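PDB 3MKC: racemase from Pseudovibrio sp. JE062, which belongs to the enolase superfamily, pairing a mandelate racemase/muconate lactonizing enzyme-type N-terminal domain with a TIM-barrel-like C-terminal domain. Local coordinates for residues L294-L297 with R298-E302; I326-Q329 with F330-N334. All coordinates share one frame; numbering follows the deposited sequence.

Interaction 1 (L294-L297 with R298-E302); sequences LTEL and RRITE
Helix 293-306, the helical part of the beta-alpha-beta unit between strands 283-284 and 310-311 of the TIM-barrel-like domain, carries E296 and R299 in a salt bridge three residues apart. The arginine presents its NE side to the acid: NE and NH2 both close on the one carboxylate oxygen, E296 OE1, which lies 2.8 Å from R299 NE. That oxygen sits close to the guanidinium plane, and the two nitrogens reach it from opposite faces of the carboxylate, whose plane stands 84° to the guanidinium. Bends in both chains make this possible: E296 starts with CG anti to its backbone N (chi1 -167°) and turns at chi2, while R299 turns at chi3 to bring its flat end back along the helix. E296 OE2 goes to R269, so the carboxylate is shared between two arginines, which would be expected to favour its charged form.

T295 lies alongside R299, pointing the same way, and its CG2 methyl rests over one guanidinium face, 3.8 Å from R299 NH2. Its hydroxyl serves D111 and Y115 instead, and W87 of helix 83-93 makes a cation-pi contact with R299, tying the helix to the N-terminal domain. One turn on from E296, I300 crosses the acid's chain at about a right angle, with its CD1 3.8 Å from E296 CG. The amide of I300 also closes the helical turn on E296 O.

L297 O takes two donors from T301. T301 N comes in at 2.8 Å from above the carbonyl plane, and T301 OG1, turned back beside its own backbone N (chi1 -56°), approaches L297 O from the opposite face at 2.7 Å.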
loop_
_atom_site.group_PDB
_atom_site.type_symbol
_atom_site.label_atom_id
_atom_site.label_comp_id
_atom_site.label_asym_id
_atom_site.label_seq_id
_atom_site.Cartn_x
_atom_site.Cartn_y
_atom_site.Cartn_z
ATOM N N LEU A 294 -7.410 5.446 -2.289
ATOM C CA LEU A 294 -8.213 4.460 -3.000
ATOM C C LEU A 294 -8.772 5.030 -4.306
ATOM O O LEU A 294 -8.887 4.320 -5.306
ATOM C CB LEU A 294 -9.355 3.950 -2.093
ATOM C CG LEU A 294 -8.884 3.089 -0.905
ATOM C CD1 LEU A 294 -9.992 2.919 0.127
ATOM C CD2 LEU A 294 -8.440 1.729 -1.403
ATOM N N THR A 295 -9.100 6.316 -4.314
ATOM C CA THR A 295 -9.644 6.908 -5.528
ATOM C C THR A 295 -8.629 6.851 -6.665
ATOM O O THR A 295 -8.962 6.471 -7.786
ATOM C CB THR A 295 -10.067 8.364 -5.300
ATOM O OG1 THR A 295 -11.092 8.406 -4.300
ATOM C CG2 THR A 295 -10.607 8.968 -6.581
ATOM N N GLU A 296 -7.389 7.218 -6.380
ATOM C CA GLU A 296 -6.379 7.190 -7.432
ATOM C C GLU A 296 -6.017 5.739 -7.757
ATOM O O GLU A 296 -5.734 5.403 -8.906
ATOM C CB GLU A 296 -5.132 7.966 -7.001
ATOM C CG GLU A 296 -4.161 8.237 -8.160
ATOM C CD GLU A 296 -4.685 9.263 -9.162
ATOM O OE1 GLU A 296 -5.915 9.394 -9.307
ATOM O OE2 GLU A 296 -3.854 9.929 -9.819
ATOM N N LEU A 297 -6.039 4.869 -6.750
ATOM C CA LEU A 297 -5.720 3.465 -6.993
ATOM C C LEU A 297 -6.757 2.828 -7.917
ATOM O O LEU A 297 -6.446 1.906 -8.681
ATOM C CB LEU A 297 -5.624 2.692 -5.672
ATOM C CG LEU A 297 -4.259 2.798 -4.986
ATOM C CD1 LEU A 297 -4.312 2.137 -3.624
ATOM C CD2 LEU A 297 -3.188 2.130 -5.846
ATOM N N ARG A 298 -7.989 3.317 -7.855
ATOM C CA ARG A 298 -9.028 2.787 -8.729
ATOM C C ARG A 298 -8.738 3.210 -10.169
ATOM O O ARG A 298 -8.846 2.407 -11.092
ATOM C CB ARG A 298 -10.407 3.301 -8.320
ATOM C CG ARG A 298 -11.524 2.715 -9.158
ATOM C CD ARG A 298 -12.875 3.295 -8.783
ATOM N NE ARG A 298 -13.956 2.501 -9.354
ATOM C CZ ARG A 298 -15.250 2.737 -9.156
ATOM N NH1 ARG A 298 -15.640 3.755 -8.396
ATOM N NH2 ARG A 298 -16.158 1.943 -9.710
ATOM N N ARG A 299 -8.381 4.479 -10.369
ATOM C CA ARG A 299 -8.080 4.932 -11.726
ATOM C C ARG A 299 -6.855 4.211 -12.252
ATOM O O ARG A 299 -6.810 3.791 -13.409
ATOM C CB ARG A 299 -7.846 6.443 -11.762
ATOM C CG ARG A 299 -9.144 7.233 -11.729
ATOM C CD ARG A 299 -8.909 8.707 -11.960
ATOM N NE ARG A 299 -8.321 9.367 -10.800
ATOM C CZ ARG A 299 -8.979 10.219 -10.014
ATOM N NH1 ARG A 299 -10.247 10.509 -10.260
ATOM N NH2 ARG A 299 -8.362 10.801 -8.995
ATOM N N ILE A 300 -5.863 4.066 -11.383
ATOM C CA ILE A 300 -4.628 3.395 -11.739
ATOM C C ILE A 300 -4.868 1.938 -12.118
ATOM O O ILE A 300 -4.304 1.437 -13.089
ATOM C CB ILE A 300 -3.642 3.447 -10.568
ATOM C CG1 ILE A 300 -3.177 4.889 -10.368
ATOM C CG2 ILE A 300 -2.479 2.489 -10.809
ATOM C CD1 ILE A 300 -2.320 5.089 -9.129
ATOM N N THR A 301 -5.715 1.254 -11.357
ATOM C CA THR A 301 -5.965 -0.149 -11.634
ATOM C C THR A 301 -6.775 -0.404 -12.902
ATOM O O THR A 301 -6.504 -1.353 -13.633
ATOM C CB THR A 301 -6.657 -0.826 -10.435
ATOM O OG1 THR A 301 -5.854 -0.635 -9.264
ATOM C CG2 THR A 301 -6.804 -2.325 -10.684
ATOM N N GLU A 302 -7.768 0.437 -13.166
ATOM C CA GLU A 302 -8.586 0.245 -14.356
ATOM C C GLU A 302 -7.722 0.490 -15.579
ATOM O O GLU A 302 -7.887 -0.175 -16.593
ATOM C CB GLU A 302 -9.811 1.171 -14.336
ATOM C CG GLU A 302 -10.750 0.860 -13.161
ATOM C CD GLU A 302 -12.118 1.536 -13.249
ATOM O OE1 GLU A 302 -12.239 2.611 -13.875
ATOM O OE2 GLU A 302 -13.075 0.990 -12.664
#

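Interaction 2 (I326-Q329 with F330-N334)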
loop_
_atom_site.group_PDB
_atom_site.type_symbol
_atom_site.label_atom_id
_atom_site.label_comp_id
_atom_site.label_asym_id
_atom_site.label_seq_id
_atom_site.Cartn_x
_atom_site.Cartn_y
_atom_site.Cartn_z
ATOM N N ILE A 326 -7.817 -4.497 2.113
ATOM C CA ILE A 326 -8.774 -5.580 1.925
ATOM C C ILE A 326 -9.956 -5.083 1.094
ATOM O O ILE A 326 -10.441 -5.777 0.200
ATOM C CB ILE A 326 -9.287 -6.116 3.283
ATOM C CG1 ILE A 326 -8.149 -6.835 4.009
ATOM C CG2 ILE A 326 -10.464 -7.067 3.062
ATOM C CD1 ILE A 326 -8.501 -7.292 5.417
ATOM N N HIS A 327 -10.422 -3.873 1.383
ATOM C CA HIS A 327 -11.546 -3.324 0.642
ATOM C C HIS A 327 -11.120 -3.109 -0.798
ATOM O O HIS A 327 -11.899 -3.329 -1.726
ATOM C CB HIS A 327 -12.014 -2.019 1.284
ATOM C CG HIS A 327 -12.808 -2.223 2.535
ATOM N ND1 HIS A 327 -14.185 -2.225 2.548
ATOM C CD2 HIS A 327 -12.419 -2.456 3.813
ATOM C CE1 HIS A 327 -14.611 -2.449 3.779
ATOM N NE2 HIS A 327 -13.558 -2.593 4.565
ATOM N N TYR A 328 -9.874 -2.685 -0.971
ATOM C CA TYR A 328 -9.309 -2.473 -2.303
ATOM C C TYR A 328 -9.316 -3.777 -3.107
ATOM O O TYR A 328 -9.833 -3.835 -4.226
ATOM C CB TYR A 328 -7.866 -1.965 -2.191
ATOM C CG TYR A 328 -7.114 -2.059 -3.504
ATOM C CD1 TYR A 328 -7.236 -1.065 -4.470
ATOM C CD2 TYR A 328 -6.368 -3.200 -3.820
ATOM C CE1 TYR A 328 -6.642 -1.207 -5.726
ATOM C CE2 TYR A 328 -5.775 -3.352 -5.069
ATOM C CZ TYR A 328 -5.920 -2.353 -6.021
ATOM O OH TYR A 328 -5.378 -2.511 -7.277
ATOM N N GLN A 329 -8.758 -4.837 -2.528
ATOM C CA GLN A 329 -8.685 -6.105 -3.246
ATOM C C GLN A 329 -10.047 -6.664 -3.629
ATOM O O GLN A 329 -10.189 -7.296 -4.669
ATOM C CB GLN A 329 -7.905 -7.150 -2.443
ATOM C CG GLN A 329 -7.585 -8.408 -3.252
ATOM C CD GLN A 329 -6.531 -8.168 -4.329
ATOM O OE1 GLN A 329 -6.195 -7.027 -4.647
ATOM N NE2 GLN A 329 -6.015 -9.251 -4.902
ATOM N N PHE A 330 -11.055 -6.435 -2.796
ATOM C CA PHE A 330 -12.385 -6.936 -3.114
ATOM C C PHE A 330 -13.062 -6.216 -4.277
ATOM O O PHE A 330 -13.589 -6.854 -5.191
ATOM C CB PHE A 330 -13.294 -6.849 -1.885
ATOM C CG PHE A 330 -13.288 -8.094 -1.045
ATOM C CD1 PHE A 330 -13.915 -9.252 -1.500
ATOM C CD2 PHE A 330 -12.630 -8.119 0.182
ATOM C CE1 PHE A 330 -13.884 -10.427 -0.742
ATOM C CE2 PHE A 330 -12.594 -9.288 0.944
ATOM C CZ PHE A 330 -13.224 -10.445 0.476
ATOM N N ALA A 331 -13.028 -4.889 -4.258
ATOM C CA ALA A 331 -13.714 -4.115 -5.288
ATOM C C ALA A 331 -12.877 -3.621 -6.462
ATOM O O ALA A 331 -13.404 -3.434 -7.557
ATOM C CB ALA A 331 -14.403 -2.929 -4.643
ATOM N N VAL A 332 -11.589 -3.411 -6.227
ATOM C CA VAL A 332 -10.700 -2.858 -7.249
ATOM C C VAL A 332 -9.612 -3.787 -7.766
ATOM O O VAL A 332 -9.325 -3.799 -8.966
ATOM C CB VAL A 332 -10.011 -1.586 -6.707
ATOM C CG1 VAL A 332 -9.272 -0.865 -7.827
ATOM C CG2 VAL A 332 -11.050 -0.676 -6.057
ATOM N N GLY A 333 -9.000 -4.548 -6.860
ATOM C CA GLY A 333 -7.924 -5.458 -7.226
ATOM C C GLY A 333 -8.108 -6.250 -8.504
ATOM O O GLY A 333 -9.190 -6.775 -8.775
ATOM N N ASN A 334 -7.042 -6.341 -9.295
ATOM C CA ASN A 334 -7.089 -7.078 -10.550
ATOM C C ASN A 334 -6.063 -8.204 -10.571
ATOM O O ASN A 334 -5.826 -8.810 -11.617
ATOM C CB ASN A 334 -6.853 -6.137 -11.740
ATOM C CG ASN A 334 -5.405 -5.681 -11.860
ATOM O OD1 ASN A 334 -4.579 -5.950 -10.995
ATOM N ND2 ASN A 334 -5.099 -4.974 -12.941
#
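Y328 lays its ring beneath the turn made by V332 and G333, with G333 N over one face, 3.8 Å above the ring plane and offset toward the rim. V332 crosses the tyrosine at about a right angle, and its CG1 branch presses obliquely on the ring, 3.4 Å from Y328 CE1. The ring gets there because CG stands anti to the backbone N of Y328 (chi1 165°), which carries the aromatic group along the helix toward these later residues. Y328 OH is probably hydrogen-bonded to T301.

This is the C-terminal end of helix 319-331 in the TIM-barrel-like domain, where the last turn gives way to loop. Y328 O holds both amides of the exit: V332 N lies in its carbonyl plane at 2.7 Å, while G333 N comes from above that plane at 2.9 Å, with an N-H...O angle of 163°. Q329, bent at chi2, brings OE1 within 3.5 Å of G333 CA. Just beyond, K135 NZ is hydrogen-bonded to the backbone oxygens of both Q329 and G333.

Farther back, I326 and F330 run side by side in the same direction. The CG2 methyl of I326 sits at the edge of the phenyl ring, in its plane, 3.7 Å from F330 CE2, and I326 O also lies near that edge, 3.2 Å from F330 CD2.

Interaction 1 and interaction 2 lie on successive helices of the barrel domain, 293-306 and 319-331, with centres about 10 Å apart. They meet directly. Y328 OH reaches across to T301 OG1 at 2.8 Å, a probable hydrogen bond, so the hydroxyl that doubles up on the carbonyl in interaction 1 also meets the tyrosine lying under the helix exit in interaction 2. Apolar packing flanks this polar link: L294 CD2 lies 3.8 Å from Y328 CB, and V332 CG1 is 3.8 Å from R298 CA. N334 continues the junction, its side chain hydrogen-bonded to T305, to the backbone of V309 and to the backbone of V311 in strand 310-311.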